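Local coordinates for beta 1-3 glucanase (Clostridium beijerinckii NCIMB 8052, PDB 5H4E), which probably hydrolyses beta-1,3-glucans through its glycoside hydrolase family 64 domain, at residues A[259-264]-A[270-275]; A[242-245]-A[250-253]; A[275-280]-A[286-291]; A[227-232]-A[310-315]; A[280-285]-A[305-310]. One frame throughout, in Å; residues are numbered along the deposited sequence.

Contact 1: A[259-264]-A[270-275]; sequences DFVFNK and NLYIHG
Phe262 O is gripped by two backbone N-H groups of the facing strand. Leu271 N and Asn270 N each lie 3.0 Å from Phe262 O, and the bond from Asn270 is the more bent. Both residues therefore face Phe262, which makes a classic beta bulge. Beyond it the pairing is regular. Phe262 N reaches Leu271 O at 2.7 Å, and Phe260 and Ile273 exchange a pair of backbone bonds. On one face of the sheet Val261 and Tyr272 lie side by side and point the same way. Val261 CG1, anti to its own N (chi1 -158°), sits over the Tyr272 ring face, 3.9 Å from the centroid, as a CH-pi contact. Asp259 comes to the edge of the same ring, its carboxylate plane turned 81° from it. A water joins Asp259 OD2 weakly to His274 ND1, which lies 2.6 Å from the water oxygen. The opposite face carries Phe260, Phe262, Leu271 and Ile273. Phe262 CB and Leu271 CB meet at 4.1 Å there, and helix 294-309 covers this side through Ile299. The pair is an antiparallel beta hairpin with a classic bulge, at one edge of a four-stranded sheet.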
# COMPACT_ATOMS: atom_id res chain seq x y z
N ASP A 259 5.17 7.58 27.20
CA ASP A 259 4.60 8.40 26.15
C ASP A 259 5.64 9.25 25.46
O ASP A 259 6.61 9.69 26.09
CB ASP A 259 3.51 9.33 26.71
CG ASP A 259 2.36 8.58 27.31
OD1 ASP A 259 2.07 7.45 26.86
OD2 ASP A 259 1.73 9.13 28.24
N PHE A 260 5.41 9.52 24.17
CA PHE A 260 6.21 10.47 23.42
C PHE A 260 5.36 11.71 23.27
O PHE A 260 4.38 11.70 22.54
CB PHE A 260 6.61 9.93 22.03
CG PHE A 260 8.03 10.26 21.62
CD1 PHE A 260 8.91 9.26 21.25
CD2 PHE A 260 8.49 11.56 21.71
CE1 PHE A 260 10.21 9.57 20.87
CE2 PHE A 260 9.80 11.88 21.36
CZ PHE A 260 10.66 10.89 20.94
N VAL A 261 5.73 12.78 23.98
CA VAL A 261 4.91 13.99 24.05
C VAL A 261 5.50 15.17 23.27
O VAL A 261 6.66 15.54 23.45
CB VAL A 261 4.72 14.43 25.52
CG1 VAL A 261 3.48 15.30 25.65
CG2 VAL A 261 4.62 13.20 26.42
N PHE A 262 4.68 15.76 22.41
CA PHE A 262 5.12 16.83 21.54
C PHE A 262 4.37 18.14 21.76
O PHE A 262 3.24 18.16 22.26
CB PHE A 262 4.98 16.44 20.05
CG PHE A 262 5.89 15.33 19.61
CD1 PHE A 262 5.63 14.01 19.98
CD2 PHE A 262 6.99 15.59 18.80
CE1 PHE A 262 6.46 12.99 19.56
CE2 PHE A 262 7.83 14.57 18.38
CZ PHE A 262 7.57 13.27 18.77
N ASN A 263 5.01 19.23 21.37
CA ASN A 263 4.34 20.51 21.25
C ASN A 263 4.35 20.92 19.79
O ASN A 263 4.95 20.24 18.95
CB ASN A 263 5.01 21.56 22.12
CG ASN A 263 6.39 21.97 21.62
OD1 ASN A 263 6.99 21.31 20.77
ND2 ASN A 263 6.91 23.06 22.18
N LYS A 264 3.68 22.02 19.48
CA LYS A 264 3.60 22.52 18.11
C LYS A 264 3.93 24.01 18.09
O LYS A 264 3.32 24.80 18.81
CB LYS A 264 2.20 22.27 17.54
CG LYS A 264 1.99 22.77 16.13
CD LYS A 264 0.55 22.49 15.72
CE LYS A 264 0.23 22.96 14.31
NZ LYS A 264 -1.15 22.55 13.94
N ASN A 270 1.39 18.66 24.53
CA ASN A 270 0.09 18.00 24.71
C ASN A 270 -0.31 17.12 23.52
O ASN A 270 -1.47 16.74 23.37
CB ASN A 270 -1.00 19.04 24.97
CG ASN A 270 -0.95 20.19 23.99
OD1 ASN A 270 -0.69 20.01 22.79
ND2 ASN A 270 -1.19 21.40 24.49
N LEU A 271 0.66 16.79 22.68
CA LEU A 271 0.41 15.92 21.54
C LEU A 271 1.11 14.58 21.78
O LEU A 271 2.33 14.53 21.93
CB LEU A 271 0.89 16.58 20.26
CG LEU A 271 0.28 17.95 19.94
CD1 LEU A 271 1.07 18.67 18.87
CD2 LEU A 271 -1.18 17.82 19.51
N TYR A 272 0.33 13.51 21.84
CA TYR A 272 0.82 12.23 22.33
C TYR A 272 0.94 11.09 21.32
O TYR A 272 0.03 10.86 20.53
CB TYR A 272 -0.08 11.73 23.46
CG TYR A 272 0.14 12.43 24.77
CD1 TYR A 272 0.82 11.80 25.80
CD2 TYR A 272 -0.33 13.71 24.98
CE1 TYR A 272 1.03 12.42 27.00
CE2 TYR A 272 -0.12 14.35 26.18
CZ TYR A 272 0.56 13.70 27.19
OH TYR A 272 0.78 14.33 28.39
N ILE A 273 2.06 10.38 21.37
CA ILE A 273 2.07 8.97 21.00
C ILE A 273 1.94 8.21 22.31
O ILE A 273 2.82 8.28 23.18
CB ILE A 273 3.34 8.54 20.25
CG1 ILE A 273 3.59 9.42 19.03
CG2 ILE A 273 3.23 7.09 19.82
CD1 ILE A 273 4.79 8.97 18.23
N HIS A 274 0.83 7.50 22.48
CA HIS A 274 0.59 6.77 23.72
C HIS A 274 1.26 5.41 23.74
O HIS A 274 0.75 4.43 23.21
CB HIS A 274 -0.92 6.62 23.94
CG HIS A 274 -1.62 7.93 24.10
ND1 HIS A 274 -1.68 8.59 25.30
CD2 HIS A 274 -2.25 8.71 23.20
CE1 HIS A 274 -2.34 9.73 25.14
NE2 HIS A 274 -2.70 9.83 23.87
N GLY A 275 2.43 5.35 24.37
CA GLY A 275 3.15 4.09 24.51
C GLY A 275 4.41 3.99 23.68
O GLY A 275 4.76 4.90 22.91
O HOH W 1 -0.62 7.99 27.57

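Contact 2: A[242-245]-A[250-253]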
# COMPACT_ATOMS: atom_id res chain seq x y z
N LEU A 242 13.45 15.77 20.50
CA LEU A 242 13.30 15.42 19.09
C LEU A 242 12.56 16.56 18.42
O LEU A 242 11.38 16.78 18.68
CB LEU A 242 12.52 14.11 18.95
CG LEU A 242 12.06 13.67 17.56
CD1 LEU A 242 13.20 13.71 16.59
CD2 LEU A 242 11.52 12.25 17.65
N THR A 243 13.26 17.31 17.58
CA THR A 243 12.66 18.47 16.95
C THR A 243 12.71 18.36 15.44
O THR A 243 13.77 18.13 14.87
CB THR A 243 13.37 19.76 17.37
OG1 THR A 243 13.35 19.84 18.80
CG2 THR A 243 12.67 20.97 16.77
N PHE A 244 11.55 18.51 14.81
CA PHE A 244 11.48 18.42 13.36
C PHE A 244 10.47 19.40 12.79
O PHE A 244 9.55 19.86 13.47
CB PHE A 244 11.17 16.98 12.92
CG PHE A 244 9.75 16.56 13.15
CD1 PHE A 244 9.36 15.98 14.35
CD2 PHE A 244 8.79 16.70 12.15
CE1 PHE A 244 8.05 15.57 14.55
CE2 PHE A 244 7.48 16.30 12.34
CZ PHE A 244 7.11 15.74 13.55
N THR A 245 10.65 19.71 11.51
CA THR A 245 9.76 20.60 10.81
C THR A 245 9.25 19.93 9.54
O THR A 245 10.03 19.33 8.80
CB THR A 245 10.46 21.92 10.45
OG1 THR A 245 10.99 22.51 11.64
CG2 THR A 245 9.49 22.89 9.79
N THR A 250 6.52 23.15 13.11
CA THR A 250 7.63 22.54 13.83
C THR A 250 7.15 21.89 15.13
O THR A 250 6.52 22.53 15.98
CB THR A 250 8.74 23.55 14.15
OG1 THR A 250 9.20 24.15 12.93
CG2 THR A 250 9.92 22.86 14.84
N TYR A 251 7.46 20.60 15.26
CA TYR A 251 7.08 19.82 16.42
C TYR A 251 8.31 19.47 17.25
O TYR A 251 9.36 19.19 16.70
CB TYR A 251 6.36 18.55 16.00
CG TYR A 251 5.09 18.77 15.22
CD1 TYR A 251 3.86 18.87 15.86
CD2 TYR A 251 5.11 18.87 13.83
CE1 TYR A 251 2.68 19.06 15.15
CE2 TYR A 251 3.94 19.07 13.10
CZ TYR A 251 2.73 19.16 13.77
OH TYR A 251 1.57 19.35 13.05
N SER A 252 8.17 19.47 18.57
CA SER A 252 9.27 19.06 19.42
C SER A 252 8.78 18.08 20.47
O SER A 252 7.77 18.31 21.12
CB SER A 252 9.92 20.28 20.08
OG SER A 252 11.16 19.94 20.67
N GLY A 253 9.49 16.97 20.66
CA GLY A 253 8.99 15.94 21.53
C GLY A 253 10.02 15.39 22.49
O GLY A 253 11.23 15.56 22.29
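Phe244 and Tyr251 pack tightly on the buried face of this hairpin. Phe244 CE1 touches Tyr251 CB at 3.7 Å, and CZ of Phe244 comes as near to CD2 of Tyr251. The ring planes are 26° apart but slid past each other, with centroids 5.5 Å apart, and barely overlap. Phe244 holds CG between its backbone N and carbonyl carbon (chi1 74°), which swings the ring across toward Tyr251. Leu242 lies on the same face opposite Gly253. Ile299 of helix 294-309 packs on Tyr251, and Trp318 meets the Phe244 ring. At its polar end Tyr251 OH bonds to Asp295 and Arg248.

The other face is more open to solvent and carries hydroxyls. Thr245 OG1 and Thr250 OG1 are hydrogen-bonded at 2.7 Å, and either could donate. Thr243 OG1 lies 2.9 Å from Ser252 OG, whose stronger partner is Glu241. Methyls add little here, with CG2 of Thr243 3.9 Å from CG2 of Thr250.

Between the faces run four backbone bonds. Those joining Phe244 and Tyr251 lie nearly along the C=O axis, and the bond from Leu242 N to Gly253 O is almost straight at 175°. The chemistry is thus two-sided: aromatic carbon faces the protein interior, while the wetter side carries hydroxyls set in pairs.

Contact 3: A[275-280]-A[286-291]; sequences GKPSTQ and NGIFDG
A helix entry and a short 3-10 turn meet here, at the two ends of helix 279-284. Ser278 is the N-cap of that helix, in a capping box: its OG takes Glu281 N, and Glu281 OE1 takes Ser278 N. The turn at Ile288 and Phe289 follows the helix and is held by a backbone bond from Phe289 N to Asn286 O. Ile288 carries most of the contact. Its CG1 stands between the backbone N and the carbonyl carbon (chi1 72°), and the chain then extends toward the other segment. This lays CD1 against the backbone before the helix. CD1 of Ile288 is 3.3 Å from Pro277 N and 3.4 Å from Gly275 O. It also meets Pro277 CD at 3.7 Å, on the flank of the proline ring. Phe289 comes to the same proline from another direction. Its CE2 lies 3.7 Å from Pro277 CB. Tyr234 of helix 227-236 bonds to Gly275 O, and Ile230 of that helix packs on Pro277. The second carboxylate oxygen of Glu281 takes Ile288 N. No hydrogen bond joins the two segments directly, so their grip is apolar, and the polar link comes from the helix between them.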
# COMPACT_ATOMS: atom_id res chain seq x y z
N GLY A 275 2.43 5.35 24.37
CA GLY A 275 3.15 4.09 24.51
C GLY A 275 4.41 3.99 23.68
O GLY A 275 4.76 4.90 22.91
N LYS A 276 5.10 2.87 23.86
CA LYS A 276 6.30 2.55 23.12
C LYS A 276 5.98 1.46 22.09
O LYS A 276 5.41 0.42 22.45
CB LYS A 276 7.40 2.10 24.07
CG LYS A 276 8.64 1.60 23.38
CD LYS A 276 9.79 1.36 24.35
CE LYS A 276 9.52 0.19 25.26
NZ LYS A 276 10.66 0.01 26.21
N PRO A 277 6.31 1.70 20.81
CA PRO A 277 5.87 0.79 19.75
C PRO A 277 6.53 -0.59 19.77
O PRO A 277 7.68 -0.73 20.19
CB PRO A 277 6.24 1.54 18.46
CG PRO A 277 7.38 2.42 18.85
CD PRO A 277 7.12 2.83 20.29
N SER A 278 5.80 -1.60 19.32
CA SER A 278 6.38 -2.90 19.04
C SER A 278 7.05 -2.87 17.67
O SER A 278 6.90 -1.91 16.91
CB SER A 278 5.31 -3.99 19.06
OG SER A 278 4.35 -3.73 18.04
N THR A 279 7.76 -3.94 17.37
CA THR A 279 8.32 -4.14 16.04
C THR A 279 7.21 -4.17 14.99
O THR A 279 7.36 -3.62 13.89
CB THR A 279 9.18 -5.44 16.00
OG1 THR A 279 10.46 -5.16 16.59
CG2 THR A 279 9.41 -5.94 14.58
N GLN A 280 6.07 -4.77 15.34
CA GLN A 280 4.96 -4.87 14.40
C GLN A 280 4.35 -3.50 14.15
O GLN A 280 3.97 -3.19 13.03
CB GLN A 280 3.88 -5.84 14.90
CG GLN A 280 4.32 -7.30 14.91
CD GLN A 280 5.37 -7.58 15.95
OE1 GLN A 280 5.21 -7.22 17.12
NE2 GLN A 280 6.46 -8.21 15.54
N ASN A 286 0.41 0.73 12.56
CA ASN A 286 -0.88 0.65 13.22
C ASN A 286 -0.72 0.74 14.74
O ASN A 286 0.27 1.28 15.21
CB ASN A 286 -1.60 -0.64 12.82
CG ASN A 286 -0.87 -1.88 13.24
OD1 ASN A 286 0.27 -1.84 13.70
ND2 ASN A 286 -1.52 -3.02 13.08
N GLY A 287 -1.70 0.25 15.50
CA GLY A 287 -1.57 0.27 16.95
C GLY A 287 -1.46 1.69 17.49
O GLY A 287 -2.33 2.52 17.22
N ILE A 288 -0.39 1.98 18.22
CA ILE A 288 -0.22 3.30 18.81
C ILE A 288 0.01 4.37 17.75
O ILE A 288 -0.18 5.56 18.00
CB ILE A 288 0.93 3.33 19.86
CG1 ILE A 288 2.31 3.24 19.20
CG2 ILE A 288 0.76 2.21 20.87
CD1 ILE A 288 3.46 3.28 20.22
N PHE A 289 0.38 3.95 16.54
CA PHE A 289 0.55 4.88 15.43
C PHE A 289 -0.80 5.22 14.77
O PHE A 289 -0.85 6.05 13.85
CB PHE A 289 1.53 4.30 14.40
CG PHE A 289 2.96 4.26 14.88
CD1 PHE A 289 3.56 5.39 15.42
CD2 PHE A 289 3.70 3.08 14.82
CE1 PHE A 289 4.88 5.37 15.86
CE2 PHE A 289 5.01 3.04 15.26
CZ PHE A 289 5.61 4.19 15.79
N ASP A 290 -1.87 4.58 15.24
CA ASP A 290 -3.23 4.91 14.79
C ASP A 290 -3.90 5.91 15.71
O ASP A 290 -3.61 5.95 16.91
CB ASP A 290 -4.11 3.66 14.71
CG ASP A 290 -3.81 2.80 13.50
OD1 ASP A 290 -3.29 3.35 12.51
OD2 ASP A 290 -4.10 1.58 13.55
N GLY A 291 -4.81 6.71 15.16
CA GLY A 291 -5.67 7.57 15.95
C GLY A 291 -5.07 8.93 16.27
O GLY A 291 -3.92 9.20 15.92

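Contact 4: A[227-232]-A[310-315]; sequences DSYIND and HVMLDP
One turn of helix 227-236 faces the chain just after helix 294-309, and the nearest CA atoms, those of Tyr229 and His310, are 8.6 Å apart. Tyr229 does most to span the gap. Its CG is anti to the backbone N (chi1 177°), which sends the ring out from the helix toward the loop. There it stacks on the imidazole of His310. The planes are 4° apart and the centroids 3.8 Å apart, an offset stack. Tyr229 CZ sits over the centre of the His310 ring, while His310 CE1 lies over the tyrosine ring toward its rim. The closest carbon pair is Tyr229 CE1 with His310 CE1, at 3.5 Å. His310 ND1 is bonded to Pro329 O, which helps fix how the imidazole is turned.

His310 has positive phi and is the first residue after helix 294-309 to leave helical geometry, in a Schellman motif. A type I beta turn from Val311 to Asp314 follows at once. The phenol oxygen bonds to this turn. Met312 N donates to Tyr229 OH at 3.1 Å, with an N-H...O angle of 146°. A water beside it lies 2.9 Å from Tyr229 OH and accepts from Leu313 N, so two successive N-H groups of the turn are tied to the phenol, one directly and one through water.

Met312 CB touches Tyr229 OH at 3.5 Å. The rest of Met312 bends at chi2 and chi3 and leads away from Tyr229, to pack on Val303, Ala306 and Phe307 of helix 294-309 and on Leu242.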
# COMPACT_ATOMS: atom_id res chain seq x y z
N ASP A 227 13.27 -3.97 18.35
CA ASP A 227 13.09 -3.71 19.78
C ASP A 227 14.23 -2.93 20.45
O ASP A 227 13.98 -1.97 21.17
CB ASP A 227 12.90 -5.03 20.53
CG ASP A 227 11.52 -5.62 20.32
OD1 ASP A 227 10.86 -5.28 19.31
OD2 ASP A 227 11.08 -6.42 21.18
N SER A 228 15.46 -3.37 20.24
CA SER A 228 16.59 -2.70 20.89
C SER A 228 16.72 -1.25 20.42
O SER A 228 17.01 -0.36 21.22
CB SER A 228 17.89 -3.45 20.63
OG SER A 228 18.97 -2.71 21.18
N TYR A 229 16.47 -1.02 19.13
CA TYR A 229 16.56 0.32 18.55
C TYR A 229 15.47 1.18 19.14
O TYR A 229 15.72 2.31 19.56
CB TYR A 229 16.48 0.26 17.02
CG TYR A 229 16.50 1.58 16.26
CD1 TYR A 229 17.45 2.57 16.54
CD2 TYR A 229 15.59 1.83 15.23
CE1 TYR A 229 17.47 3.77 15.83
CE2 TYR A 229 15.61 3.03 14.51
CZ TYR A 229 16.56 3.99 14.82
OH TYR A 229 16.59 5.19 14.12
N ILE A 230 14.25 0.64 19.20
CA ILE A 230 13.14 1.35 19.82
C ILE A 230 13.48 1.73 21.26
O ILE A 230 13.26 2.87 21.67
CB ILE A 230 11.84 0.49 19.79
CG1 ILE A 230 11.28 0.44 18.37
CG2 ILE A 230 10.79 1.07 20.71
CD1 ILE A 230 10.36 -0.73 18.14
N ASN A 231 14.03 0.78 22.01
CA ASN A 231 14.45 1.00 23.38
C ASN A 231 15.48 2.13 23.49
O ASN A 231 15.33 3.02 24.32
CB ASN A 231 15.02 -0.28 24.00
CG ASN A 231 13.93 -1.30 24.33
OD1 ASN A 231 12.80 -0.93 24.62
ND2 ASN A 231 14.28 -2.59 24.32
N ASP A 232 16.51 2.09 22.63
CA ASP A 232 17.57 3.10 22.64
C ASP A 232 16.98 4.48 22.39
O ASP A 232 17.32 5.45 23.08
CB ASP A 232 18.64 2.82 21.58
CG ASP A 232 19.50 1.63 21.93
OD1 ASP A 232 19.50 1.22 23.10
OD2 ASP A 232 20.18 1.11 21.02
N HIS A 310 15.42 4.18 9.92
CA HIS A 310 16.49 4.28 10.92
C HIS A 310 17.12 5.68 10.95
O HIS A 310 18.32 5.83 10.75
CB HIS A 310 17.57 3.20 10.69
CG HIS A 310 18.48 2.98 11.87
ND1 HIS A 310 18.49 1.81 12.59
CD2 HIS A 310 19.43 3.78 12.43
CE1 HIS A 310 19.40 1.89 13.55
NE2 HIS A 310 19.99 3.07 13.47
N VAL A 311 16.31 6.70 11.20
CA VAL A 311 16.81 8.06 11.33
C VAL A 311 16.15 8.80 12.50
O VAL A 311 16.16 10.03 12.55
CB VAL A 311 16.59 8.89 10.03
CG1 VAL A 311 17.60 8.51 8.95
CG2 VAL A 311 15.14 8.76 9.53
N MET A 312 15.61 8.04 13.46
CA MET A 312 14.95 8.63 14.62
C MET A 312 15.88 9.56 15.40
O MET A 312 15.43 10.51 16.03
CB MET A 312 14.39 7.52 15.53
CG MET A 312 12.94 7.12 15.19
SD MET A 312 11.78 8.50 15.34
CE MET A 312 11.60 8.64 17.13
N LEU A 313 17.18 9.30 15.34
CA LEU A 313 18.15 10.15 16.04
C LEU A 313 18.70 11.29 15.19
O LEU A 313 19.60 12.01 15.62
CB LEU A 313 19.30 9.29 16.57
CG LEU A 313 18.86 8.20 17.54
CD1 LEU A 313 19.98 7.25 17.90
CD2 LEU A 313 18.25 8.81 18.80
N ASP A 314 18.17 11.45 13.98
CA ASP A 314 18.64 12.52 13.08
C ASP A 314 17.48 13.23 12.40
O ASP A 314 17.34 13.17 11.17
CB ASP A 314 19.60 11.94 12.02
CG ASP A 314 20.33 13.02 11.22
OD1 ASP A 314 20.35 14.20 11.63
OD2 ASP A 314 20.92 12.67 10.18
N PRO A 315 16.63 13.91 13.19
CA PRO A 315 15.45 14.59 12.62
C PRO A 315 15.76 15.64 11.55
O PRO A 315 14.93 15.84 10.66
CB PRO A 315 14.81 15.26 13.85
CG PRO A 315 15.92 15.38 14.84
CD PRO A 315 16.74 14.13 14.64
O HOH W 2 18.94 6.89 14.16

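Contact 5: A[280-285]-A[305-310]; sequences QEVLLG and AAFNRH
The polar part of this contact is one bond from Asn308 to the backbone of the other helix. Asn308 ND2 donates to Val282 O at 2.9 Å, with a nearly straight N-H...O angle of 166°. The oxygen lies close to the amide plane of Asn308. Seen from the carbonyl, however, the donor stands well above the plane and not on a lone pair. CG of Asn308 is anti to its carbonyl carbon (chi1 -78°), and this brings the amide across the gap. The amide has further partners: ND2 also bonds to Cys304 O one turn back in its own helix, and OD1 accepts from Asn331 ND2. Both ends of the buried amide are thus engaged, and its rotation is fixed.

The two helices, 279-284 and 294-309, pack nearly at right angles. Over these short segments their axes cross at -99° and come within 8.9 Å. They follow each other in the chain, joined by the loop that holds the 3-10 turn at 288-289.

The apolar part centres on Val282. Both its methyls rest against Phe307 CB, with CG1 at 3.7 Å and CG2 at 4.0 Å from that atom. The side chains of Val282 and Phe307 cross at about a right angle. The phenyl group leads away from Val282, toward helix 227-236, where Ile230 packs on both residues. Val282 CG1 also lies above the plane of the Asn308 amide, toward its rim, 3.7 Å from ND2. Leu283 CD2 comes to 3.8 Å from Asn308 OD1, beyond the carbonyl end of the amide.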
# COMPACT_ATOMS: atom_id res chain seq x y z
N GLN A 280 6.07 -4.77 15.34
CA GLN A 280 4.96 -4.87 14.40
C GLN A 280 4.35 -3.50 14.15
O GLN A 280 3.97 -3.19 13.03
CB GLN A 280 3.88 -5.84 14.90
CG GLN A 280 4.32 -7.30 14.91
CD GLN A 280 5.37 -7.58 15.95
OE1 GLN A 280 5.21 -7.22 17.12
NE2 GLN A 280 6.46 -8.21 15.54
N GLU A 281 4.26 -2.68 15.18
CA GLU A 281 3.67 -1.36 15.01
C GLU A 281 4.54 -0.47 14.13
O GLU A 281 4.03 0.36 13.37
CB GLU A 281 3.41 -0.71 16.37
CG GLU A 281 2.15 -1.26 17.01
CD GLU A 281 1.99 -0.88 18.47
OE1 GLU A 281 3.01 -0.66 19.15
OE2 GLU A 281 0.83 -0.81 18.93
N VAL A 282 5.86 -0.63 14.23
CA VAL A 282 6.76 0.10 13.33
C VAL A 282 6.53 -0.34 11.88
O VAL A 282 6.28 0.49 11.00
CB VAL A 282 8.23 -0.12 13.73
CG1 VAL A 282 9.20 0.30 12.60
CG2 VAL A 282 8.54 0.63 15.01
N LEU A 283 6.57 -1.64 11.65
CA LEU A 283 6.45 -2.19 10.30
C LEU A 283 5.10 -1.91 9.66
O LEU A 283 5.02 -1.67 8.44
CB LEU A 283 6.72 -3.69 10.32
CG LEU A 283 8.17 -4.02 10.65
CD1 LEU A 283 8.34 -5.49 10.92
CD2 LEU A 283 9.07 -3.56 9.50
N LEU A 284 4.05 -1.91 10.48
CA LEU A 284 2.69 -1.81 9.95
C LEU A 284 2.07 -0.43 10.08
O LEU A 284 1.11 -0.11 9.37
CB LEU A 284 1.80 -2.82 10.66
CG LEU A 284 2.19 -4.28 10.41
CD1 LEU A 284 1.38 -5.21 11.30
CD2 LEU A 284 2.02 -4.64 8.95
N GLY A 285 2.59 0.40 10.97
CA GLY A 285 2.09 1.75 11.13
C GLY A 285 0.74 1.79 11.83
O GLY A 285 0.00 2.77 11.72
N ALA A 305 7.77 6.42 10.10
CA ALA A 305 8.64 6.43 8.93
C ALA A 305 10.10 6.53 9.36
O ALA A 305 10.96 5.89 8.77
CB ALA A 305 8.28 7.58 7.99
N ALA A 306 10.38 7.32 10.40
CA ALA A 306 11.77 7.50 10.82
C ALA A 306 12.33 6.22 11.45
O ALA A 306 13.52 5.90 11.29
CB ALA A 306 11.89 8.68 11.79
N PHE A 307 11.48 5.48 12.14
CA PHE A 307 11.89 4.17 12.63
C PHE A 307 12.22 3.24 11.48
O PHE A 307 13.30 2.66 11.45
CB PHE A 307 10.82 3.55 13.53
CG PHE A 307 10.98 3.93 14.98
CD1 PHE A 307 12.09 3.51 15.70
CD2 PHE A 307 10.02 4.70 15.62
CE1 PHE A 307 12.24 3.85 17.04
CE2 PHE A 307 10.18 5.06 16.96
CZ PHE A 307 11.28 4.62 17.66
N ASN A 308 11.31 3.11 10.51
CA ASN A 308 11.59 2.25 9.36
C ASN A 308 12.86 2.63 8.60
O ASN A 308 13.58 1.76 8.09
CB ASN A 308 10.41 2.27 8.38
CG ASN A 308 9.27 1.40 8.85
OD1 ASN A 308 9.30 0.19 8.67
ND2 ASN A 308 8.29 2.01 9.49
N ARG A 309 13.13 3.93 8.54
CA ARG A 309 14.27 4.46 7.79
C ARG A 309 15.54 4.55 8.64
O ARG A 309 16.61 4.92 8.12
CB ARG A 309 13.92 5.84 7.21
CG ARG A 309 12.85 5.80 6.12
CD ARG A 309 12.24 7.18 5.85
NE ARG A 309 11.26 7.14 4.76
CZ ARG A 309 10.41 8.12 4.47
NH1 ARG A 309 10.39 9.23 5.21
NH2 ARG A 309 9.55 7.98 3.46
N HIS A 310 15.42 4.18 9.92
CA HIS A 310 16.49 4.28 10.92
C HIS A 310 17.12 5.68 10.95
O HIS A 310 18.32 5.83 10.75
CB HIS A 310 17.57 3.20 10.69
CG HIS A 310 18.48 2.98 11.87
ND1 HIS A 310 18.49 1.81 12.59
CD2 HIS A 310 19.43 3.78 12.43
CE1 HIS A 310 19.40 1.89 13.55
NE2 HIS A 310 19.99 3.07 13.47

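How the contacts relate
Contacts 1 and 2 are neighbouring hairpins of one antiparallel sheet, and a probable bond from Asn263 N to Ser252 O joins them. Both are partly buried, with backbone bonds between an apolar face and a more polar one. Contacts 3 and 5 share Gln280 and helix 279-284. Contact 3 is partly buried and purely apolar between its segments, whereas contact 5 is wholly buried and has one amide bond. Contact 4 is buried and joins an aromatic stack to one backbone-to-phenol bond. It shares His310 with contact 5, and its long loop encloses the other four. Its Met312 reaches Leu242 of contact 2 and Phe260 of contact 1, linking the loop after helix 294-309 to the sheet.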